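Putative mandelate racemase/muconate lactonizing enzyme (Bordetella bronchiseptica, PDB 3DDM) is of unknown function but belongs to the enolase superfamily, pairing a capping N-terminal domain with a TIM-barrel-like C-terminal domain. Local coordinates at residues V149-I154 / E169-F174; T200-D205 / A225-L230; I314-S319 / G333-D338. The protein carries 1 engineered substitution. All blocks are in the same frame, centred on the assembly; numbering follows the deposited sequence.

Interaction 1: V149-I154 / E169-F174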
loop_
_atom_site.group_PDB
_atom_site.type_symbol
_atom_site.label_atom_id
_atom_site.label_comp_id
_atom_site.label_asym_id
_atom_site.label_seq_id
_atom_site.Cartn_x
_atom_site.Cartn_y
_atom_site.Cartn_z
ATOM N N VAL A 149 31.139 7.688 -1.746
ATOM C CA VAL A 149 30.087 6.992 -2.481
ATOM C C VAL A 149 30.517 5.566 -2.809
ATOM O O VAL A 149 31.691 5.202 -2.637
ATOM C CB VAL A 149 29.744 7.695 -3.818
ATOM C CG1 VAL A 149 29.396 9.135 -3.576
ATOM C CG2 VAL A 149 30.908 7.588 -4.785
ATOM N N TYR A 150 29.561 4.757 -3.260
ATOM C CA TYR A 150 29.848 3.383 -3.654
ATOM C C TYR A 150 28.956 2.992 -4.825
ATOM O O TYR A 150 27.832 3.468 -4.950
ATOM C CB TYR A 150 29.682 2.400 -2.470
ATOM C CG TYR A 150 28.268 2.113 -1.970
ATOM C CD1 TYR A 150 27.692 2.872 -0.938
ATOM C CD2 TYR A 150 27.516 1.059 -2.511
ATOM C CE1 TYR A 150 26.403 2.585 -0.459
ATOM C CE2 TYR A 150 26.234 0.765 -2.045
ATOM C CZ TYR A 150 25.681 1.528 -1.019
ATOM O OH TYR A 150 24.413 1.229 -0.559
ATOM N N ALA A 151 29.486 2.162 -5.713
ATOM C CA ALA A 151 28.728 1.696 -6.863
ATOM C C ALA A 151 27.757 0.698 -6.257
ATOM O O ALA A 151 28.167 -0.299 -5.653
ATOM C CB ALA A 151 29.654 1.013 -7.871
ATOM N N SER A 152 26.469 0.969 -6.410
ATOM C CA SER A 152 25.456 0.113 -5.819
ATOM C C SER A 152 24.657 -0.698 -6.814
ATOM O O SER A 152 24.277 -0.201 -7.865
ATOM C CB SER A 152 24.501 0.970 -4.981
ATOM O OG SER A 152 23.509 0.179 -4.364
ATOM N N GLY A 153 24.415 -1.959 -6.472
ATOM C CA GLY A 153 23.605 -2.820 -7.316
ATOM C C GLY A 153 24.202 -3.442 -8.557
ATOM O O GLY A 153 23.560 -3.462 -9.605
ATOM N N ILE A 154 25.420 -3.952 -8.437
ATOM C CA ILE A 154 26.116 -4.618 -9.531
ATOM C C ILE A 154 25.478 -5.996 -9.731
ATOM O O ILE A 154 25.430 -6.800 -8.800
ATOM C CB ILE A 154 27.596 -4.803 -9.166
ATOM C CG1 ILE A 154 28.257 -3.430 -9.055
ATOM C CG2 ILE A 154 28.284 -5.710 -10.173
ATOM C CD1 ILE A 154 29.499 -3.427 -8.209
ATOM N N GLU A 169 35.572 4.552 -13.639
ATOM C CA GLU A 169 34.790 5.778 -13.584
ATOM C C GLU A 169 35.121 6.595 -12.348
ATOM O O GLU A 169 34.852 7.788 -12.316
ATOM C CB GLU A 169 33.298 5.456 -13.624
ATOM C CG GLU A 169 32.831 4.992 -14.995
ATOM C CD GLU A 169 31.488 4.273 -14.971
ATOM O OE1 GLU A 169 30.535 4.785 -14.345
ATOM O OE2 GLU A 169 31.385 3.196 -15.597
ATOM N N GLY A 170 35.703 5.959 -11.332
ATOM C CA GLY A 170 36.065 6.691 -10.128
ATOM C C GLY A 170 35.583 6.128 -8.801
ATOM O O GLY A 170 35.875 6.683 -7.743
ATOM N N TYR A 171 34.856 5.019 -8.847
ATOM C CA TYR A 171 34.327 4.401 -7.641
ATOM C C TYR A 171 35.349 3.588 -6.856
ATOM O O TYR A 171 36.087 2.788 -7.427
ATOM C CB TYR A 171 33.134 3.532 -8.017
ATOM C CG TYR A 171 31.925 4.356 -8.360
ATOM C CD1 TYR A 171 31.186 4.980 -7.358
ATOM C CD2 TYR A 171 31.558 4.578 -9.685
ATOM C CE1 TYR A 171 30.119 5.807 -7.658
ATOM C CE2 TYR A 171 30.491 5.411 -10.001
ATOM C CZ TYR A 171 29.779 6.025 -8.979
ATOM O OH TYR A 171 28.756 6.895 -9.270
ATOM N N ARG A 172 35.380 3.797 -5.539
ATOM C CA ARG A 172 36.312 3.092 -4.664
ATOM C C ARG A 172 35.603 2.203 -3.622
ATOM O O ARG A 172 36.195 1.832 -2.605
ATOM C CB ARG A 172 37.234 4.100 -3.961
ATOM C CG ARG A 172 38.112 4.916 -4.907
ATOM C CD ARG A 172 39.126 4.032 -5.629
ATOM N NE ARG A 172 39.761 4.701 -6.768
ATOM C CZ ARG A 172 39.328 4.633 -8.027
ATOM N NH1 ARG A 172 38.253 3.921 -8.342
ATOM N NH2 ARG A 172 39.978 5.280 -8.984
ATOM N N ALA A 173 34.340 1.871 -3.881
ATOM C CA ALA A 173 33.540 1.010 -3.002
ATOM C C ALA A 173 32.431 0.408 -3.866
ATOM O O ALA A 173 31.889 1.079 -4.746
ATOM C CB ALA A 173 32.947 1.811 -1.849
ATOM N N PHE A 174 32.096 -0.856 -3.620
ATOM C CA PHE A 174 31.088 -1.537 -4.430
ATOM C C PHE A 174 30.137 -2.436 -3.638
ATOM O O PHE A 174 30.505 -2.976 -2.593
ATOM C CB PHE A 174 31.803 -2.377 -5.498
ATOM C CG PHE A 174 32.897 -1.633 -6.213
ATOM C CD1 PHE A 174 32.636 -0.943 -7.396
ATOM C CD2 PHE A 174 34.167 -1.538 -5.650
ATOM C CE1 PHE A 174 33.624 -0.162 -8.004
ATOM C CE2 PHE A 174 35.159 -0.757 -6.249
ATOM C CZ PHE A 174 34.889 -0.067 -7.425
#
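Ala151 and Ala173 are joined by the one backbone hydrogen bond of this contact: Ala151 N donates to Ala173 O at 2.8 Å. The same carbonyl oxygen lies 3.3 Å from Tyr150 CA, a CA-H...O contact, and Phe174 CA makes a second one to Ala151 O. On one face of the sheet Ala151 CB touches two aromatic rings. It is 3.6 Å from Phe174 CD1, and it also lies over one face of the Tyr171 ring, 4.0 Å above the plane and displaced toward the rim. Tyr171 CG stands beside its backbone N (chi1 -73°), and the ring's CE1 meets Val149 CG2 at 3.5 Å. At the far end Ile154 CD1 packs on Phe174 CB, 3.7 Å away. Tyr150 CB and Ala173 CB touch, while the phenol runs off from the contact and its OH is hydrogen-bonded to Lys175.

One shell out, Lys166 of helix 159-169 touches both Tyr171 and Phe174, and Val162 and Val163 of that helix cover Ile154. Gly170 ends the helix in a Schellman motif with positive phi, turning the chain back toward the sheet. Strand 146-154, helix 159-169 and the strand opening at Phe174 thus form a parallel beta-alpha-beta crossover, the repeating element of a TIM-type barrel.

Interaction 2: T200-D205 / A225-L230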
loop_
_atom_site.group_PDB
_atom_site.type_symbol
_atom_site.label_atom_id
_atom_site.label_comp_id
_atom_site.label_asym_id
_atom_site.label_seq_id
_atom_site.Cartn_x
_atom_site.Cartn_y
_atom_site.Cartn_z
ATOM N N THR A 200 39.729 -2.040 -0.307
ATOM C CA THR A 200 38.493 -1.560 -0.918
ATOM C C THR A 200 37.228 -2.108 -0.257
ATOM O O THR A 200 37.052 -3.323 -0.129
ATOM C CB THR A 200 38.453 -1.916 -2.429
ATOM O OG1 THR A 200 39.624 -1.396 -3.075
ATOM C CG2 THR A 200 37.207 -1.325 -3.090
ATOM N N PRO A 201 36.327 -1.210 0.173
ATOM C CA PRO A 201 35.060 -1.555 0.822
ATOM C C PRO A 201 34.147 -2.362 -0.103
ATOM O O PRO A 201 33.841 -1.926 -1.209
ATOM C CB PRO A 201 34.460 -0.190 1.145
ATOM C CG PRO A 201 35.648 0.673 1.314
ATOM C CD PRO A 201 36.527 0.247 0.180
ATOM N N LEU A 202 33.713 -3.534 0.350
ATOM C CA LEU A 202 32.828 -4.378 -0.445
ATOM C C LEU A 202 31.572 -4.726 0.360
ATOM O O LEU A 202 31.652 -5.105 1.531
ATOM C CB LEU A 202 33.553 -5.660 -0.883
ATOM C CG LEU A 202 32.771 -6.608 -1.804
ATOM C CD1 LEU A 202 32.305 -5.858 -3.035
ATOM C CD2 LEU A 202 33.641 -7.783 -2.210
ATOM N N MET A 203 30.411 -4.586 -0.274
ATOM C CA MET A 203 29.138 -4.868 0.373
ATOM C C MET A 203 28.332 -5.890 -0.438
ATOM O O MET A 203 28.717 -6.243 -1.551
ATOM C CB MET A 203 28.338 -3.565 0.535
ATOM C CG MET A 203 29.042 -2.485 1.356
ATOM S SD MET A 203 30.451 -1.639 0.533
ATOM C CE MET A 203 29.872 -0.018 0.565
ATOM N N ALA A 204 27.223 -6.366 0.132
ATOM C CA ALA A 204 26.356 -7.339 -0.531
ATOM C C ALA A 204 24.900 -7.111 -0.132
ATOM O O ALA A 204 24.588 -6.912 1.043
ATOM C CB ALA A 204 26.780 -8.756 -0.175
ATOM N N ASP A 205 24.013 -7.148 -1.124
ATOM C CA ASP A 205 22.588 -6.924 -0.909
ATOM C C ASP A 205 21.778 -8.122 -1.402
ATOM O O ASP A 205 21.835 -8.472 -2.576
ATOM C CB ASP A 205 22.178 -5.646 -1.644
ATOM C CG ASP A 205 20.737 -5.263 -1.401
ATOM O OD1 ASP A 205 20.274 -5.400 -0.254
ATOM O OD2 ASP A 205 20.065 -4.807 -2.356
ATOM N N ALA A 225 35.059 -12.789 2.213
ATOM C CA ALA A 225 35.039 -11.658 1.295
ATOM C C ALA A 225 35.276 -10.363 2.068
ATOM O O ALA A 225 35.501 -9.309 1.476
ATOM C CB ALA A 225 33.714 -11.593 0.571
ATOM N N GLN A 226 35.226 -10.448 3.394
ATOM C CA GLN A 226 35.439 -9.285 4.252
ATOM C C GLN A 226 34.509 -8.119 3.895
ATOM O O GLN A 226 34.957 -6.989 3.695
ATOM C CB GLN A 226 36.900 -8.839 4.161
ATOM C CG GLN A 226 37.895 -9.888 4.642
ATOM C CD GLN A 226 37.699 -10.260 6.112
ATOM O OE1 GLN A 226 37.725 -9.399 6.991
ATOM N NE2 GLN A 226 37.512 -11.550 6.380
ATOM N N LEU A 227 33.212 -8.400 3.830
ATOM C CA LEU A 227 32.220 -7.388 3.490
ATOM C C LEU A 227 32.038 -6.362 4.604
ATOM O O LEU A 227 32.232 -6.673 5.773
ATOM C CB LEU A 227 30.880 -8.060 3.186
ATOM C CG LEU A 227 30.906 -9.139 2.100
ATOM C CD1 LEU A 227 29.506 -9.686 1.915
ATOM C CD2 LEU A 227 31.420 -8.565 0.786
ATOM N N ASP A 228 31.674 -5.138 4.236
ATOM C CA ASP A 228 31.446 -4.082 5.214
ATOM C C ASP A 228 30.076 -4.268 5.842
ATOM O O ASP A 228 29.838 -3.829 6.966
ATOM C CB ASP A 228 31.521 -2.706 4.552
ATOM C CG ASP A 228 32.932 -2.152 4.511
ATOM O OD1 ASP A 228 33.876 -2.944 4.266
ATOM O OD2 ASP A 228 33.089 -0.925 4.710
ATOM N N TRP A 229 29.172 -4.898 5.097
ATOM C CA TRP A 229 27.829 -5.173 5.591
ATOM C C TRP A 229 27.020 -6.042 4.626
ATOM O O TRP A 229 27.273 -6.058 3.416
ATOM C CB TRP A 229 27.079 -3.867 5.891
ATOM C CG TRP A 229 26.499 -3.144 4.702
ATOM C CD1 TRP A 229 25.474 -3.566 3.894
ATOM C CD2 TRP A 229 26.856 -1.833 4.240
ATOM N NE1 TRP A 229 25.168 -2.595 2.964
ATOM C CE2 TRP A 229 25.999 -1.523 3.152
ATOM C CE3 TRP A 229 27.817 -0.887 4.640
ATOM C CZ2 TRP A 229 26.074 -0.312 2.462
ATOM C CZ3 TRP A 229 27.891 0.320 3.953
ATOM C CH2 TRP A 229 27.022 0.594 2.874
ATOM N N LEU A 230 26.060 -6.779 5.181
ATOM C CA LEU A 230 25.187 -7.654 4.407
ATOM C C LEU A 230 23.818 -6.970 4.437
ATOM O O LEU A 230 23.196 -6.844 5.495
ATOM C CB LEU A 230 25.116 -9.027 5.076
ATOM C CG LEU A 230 24.977 -10.266 4.196
ATOM C CD1 LEU A 230 24.860 -11.507 5.085
ATOM C CD2 LEU A 230 23.761 -10.120 3.302
#
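Met203 lays its CG over the face of the Trp229 indole, and this pairing lies on one face of the sheet in a parallel beta-alpha-beta unit, strand 202-205, helix 212-222 and strand 229-231, in the barrel domain. Met203 CG is 3.6 Å from the centroid of the six-membered ring and only 8° off its normal, a CH-pi contact squarely over the centre. The methionine chain then bends at chi2 (73°), and its sulfur makes a longer, oblique Met-aromatic contact with the same ring. Beyond it, on the same face, CE lies toward the outer end of the six-membered ring, 3.7 Å from Trp229 CH2. Arg304 and Cys306 of strand 304-309 also touch the indole.

Across the sheet from this pair, the other face is aliphatic. Leu227 splays its two methyls between neighbours on strand 202-205: CD2 meets Leu202 CG at 3.5 Å, and CD1 reaches Ala204 CB at 3.6 Å. Leu202 CG is anti to its backbone N (chi1 -176°), and the two leucine side chains pass at a slant. Leu202 also packs on Leu176 and Arg193, tying this face to strand 174-177 and helix 182-196.

Near the start of segment 200-205, the Asp228 carboxylate lies beside Pro201, while a long, weak ion pair links its OD2 to Arg304. The backbones are fastened at two points. Ala204 N donates to Trp229 O at 3.3 Å, a longer bond than the other, in which Asp228 N donates to Leu202 O. That carbonyl oxygen serves twice: besides the Asp228 N-H at 2.7 Å it takes a CA-H...O contact from Leu227 CA at 3.1 Å.

Interaction 3: I314-S319 / G333-D338. Engineered in segment 333-338: Gly336 (natural residue Glu).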
loop_
_atom_site.group_PDB
_atom_site.type_symbol
_atom_site.label_atom_id
_atom_site.label_comp_id
_atom_site.label_asym_id
_atom_site.label_seq_id
_atom_site.Cartn_x
_atom_site.Cartn_y
_atom_site.Cartn_z
ATOM N N ILE A 314 17.370 13.994 -8.627
ATOM C CA ILE A 314 16.895 14.834 -7.534
ATOM C C ILE A 314 16.971 14.116 -6.191
ATOM O O ILE A 314 17.498 14.654 -5.213
ATOM C CB ILE A 314 15.443 15.302 -7.789
ATOM C CG1 ILE A 314 15.398 16.156 -9.060
ATOM C CG2 ILE A 314 14.933 16.130 -6.617
ATOM C CD1 ILE A 314 16.225 17.424 -8.977
ATOM N N GLY A 315 16.450 12.893 -6.149
ATOM C CA GLY A 315 16.458 12.126 -4.920
ATOM C C GLY A 315 17.865 11.808 -4.481
ATOM O O GLY A 315 18.162 11.800 -3.290
ATOM N N LEU A 316 18.736 11.535 -5.444
ATOM C CA LEU A 316 20.127 11.224 -5.131
ATOM C C LEU A 316 20.825 12.439 -4.520
ATOM O O LEU A 316 21.546 12.308 -3.529
ATOM C CB LEU A 316 20.887 10.775 -6.388
ATOM C CG LEU A 316 22.352 10.429 -6.104
ATOM C CD1 LEU A 316 22.412 9.332 -5.058
ATOM C CD2 LEU A 316 23.052 9.991 -7.384
ATOM N N GLN A 317 20.619 13.614 -5.120
ATOM C CA GLN A 317 21.222 14.840 -4.612
ATOM C C GLN A 317 20.702 15.079 -3.193
ATOM O O GLN A 317 21.467 15.452 -2.298
ATOM C CB GLN A 317 20.884 16.035 -5.520
ATOM C CG GLN A 317 21.595 16.031 -6.903
ATOM C CD GLN A 317 23.015 16.625 -6.877
ATOM O OE1 GLN A 317 23.933 16.107 -7.525
ATOM N NE2 GLN A 317 23.187 17.725 -6.145
ATOM N N ALA A 318 19.408 14.838 -2.984
ATOM C CA ALA A 318 18.801 15.024 -1.670
ATOM C C ALA A 318 19.484 14.141 -0.634
ATOM O O ALA A 318 19.683 14.556 0.511
ATOM C CB ALA A 318 17.314 14.705 -1.723
ATOM N N SER A 319 19.843 12.926 -1.038
ATOM C CA SER A 319 20.511 11.987 -0.139
ATOM C C SER A 319 21.943 12.405 0.157
ATOM O O SER A 319 22.425 12.244 1.282
ATOM C CB SER A 319 20.503 10.582 -0.738
ATOM O OG SER A 319 19.170 10.163 -0.969
ATOM N N GLY A 333 30.098 7.611 6.656
ATOM C CA GLY A 333 28.947 7.170 5.893
ATOM C C GLY A 333 29.207 7.180 4.400
ATOM O O GLY A 333 29.953 8.019 3.899
ATOM N N LEU A 334 28.598 6.246 3.675
ATOM C CA LEU A 334 28.781 6.185 2.232
ATOM C C LEU A 334 27.447 6.251 1.521
ATOM O O LEU A 334 26.499 5.555 1.894
ATOM C CB LEU A 334 29.520 4.908 1.834
ATOM C CG LEU A 334 30.950 4.757 2.374
ATOM C CD1 LEU A 334 31.681 3.689 1.593
ATOM C CD2 LEU A 334 31.693 6.076 2.245
ATOM N N LEU A 335 27.372 7.107 0.504
ATOM C CA LEU A 335 26.156 7.275 -0.278
ATOM C C LEU A 335 26.245 6.320 -1.457
ATOM O O LEU A 335 27.242 6.314 -2.179
ATOM C CB LEU A 335 26.050 8.727 -0.749
ATOM C CG LEU A 335 24.857 9.242 -1.569
ATOM C CD1 LEU A 335 25.176 9.165 -3.032
ATOM C CD2 LEU A 335 23.601 8.465 -1.235
ATOM N N GLY A 336 25.214 5.494 -1.629
ATOM C CA GLY A 336 25.196 4.528 -2.714
ATOM C C GLY A 336 24.599 5.101 -3.979
ATOM O O GLY A 336 23.540 5.727 -3.953
ATOM N N VAL A 337 25.283 4.889 -5.095
ATOM C CA VAL A 337 24.826 5.392 -6.381
ATOM C C VAL A 337 24.571 4.209 -7.308
ATOM O O VAL A 337 25.394 3.287 -7.384
ATOM C CB VAL A 337 25.894 6.323 -7.020
ATOM C CG1 VAL A 337 25.348 6.970 -8.283
ATOM C CG2 VAL A 337 26.324 7.383 -6.018
ATOM N N ASP A 338 23.428 4.237 -7.995
ATOM C CA ASP A 338 23.047 3.181 -8.938
ATOM C C ASP A 338 24.193 2.902 -9.915
ATOM O O ASP A 338 24.680 3.809 -10.585
ATOM C CB ASP A 338 21.813 3.618 -9.729
ATOM C CG ASP A 338 21.091 2.454 -10.382
ATOM O OD1 ASP A 338 21.745 1.432 -10.700
ATOM O OD2 ASP A 338 19.863 2.573 -10.583
#
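Leu316 and Leu335 carry the apolar packing between helix 313-325 and strand 334-338. Their CD1 methyls meet at 3.4 Å, with the side chains passing obliquely. The other branch of Leu316, CD2, turns to Val337 CG1 at 3.9 Å, and those two side chains cross at about a right angle. Leu316 therefore straddles Gly336, an engineered residue whose O lies 3.9 Å from Leu316 CD1. Leu335 CG is anti to its backbone N (chi1 -178°), and its CD2 lies 3.8 Å from Ser319 CB, one helical turn on from Leu316.

No hydrogen bond crosses between the segments; within the helix, Ser319 OG donates to Gly315 O at 3.0 Å, and Ser319 N reaches the same oxygen from the opposite face of the carbonyl plane. Tyr309, on strand 304-309, the first strand of this beta-alpha-beta unit, touches both Leu316 and Ser319.

The segment axes run nearly antiparallel (168°) at 9.5 Å, as expected where a barrel helix packs back on its strand. With the serine hydroxyl already engaged by its own helix, methyl and methylene packing holds this buried join together.

All three contacts share the curled sheet of the C-terminal barrel domain and follow one another along the chain without overlap. Interactions 1 and 2 have centres about 12 Å apart and join through strands 174-177 and 202-205, where Phe174 O is probably hydrogen-bonded to Met203 N. Interaction 3, also about 12 Å from interaction 1, meets it on the other edge of strand 146-154, where Ser152 N probably bonds to Val337 O. Interactions 2 and 3 lie about 18 Å apart, with Met203 packing loosely against Leu334. Strand 146-154, paired with both 174-177 and 334-338, thus links early and late strands and closes the barrel.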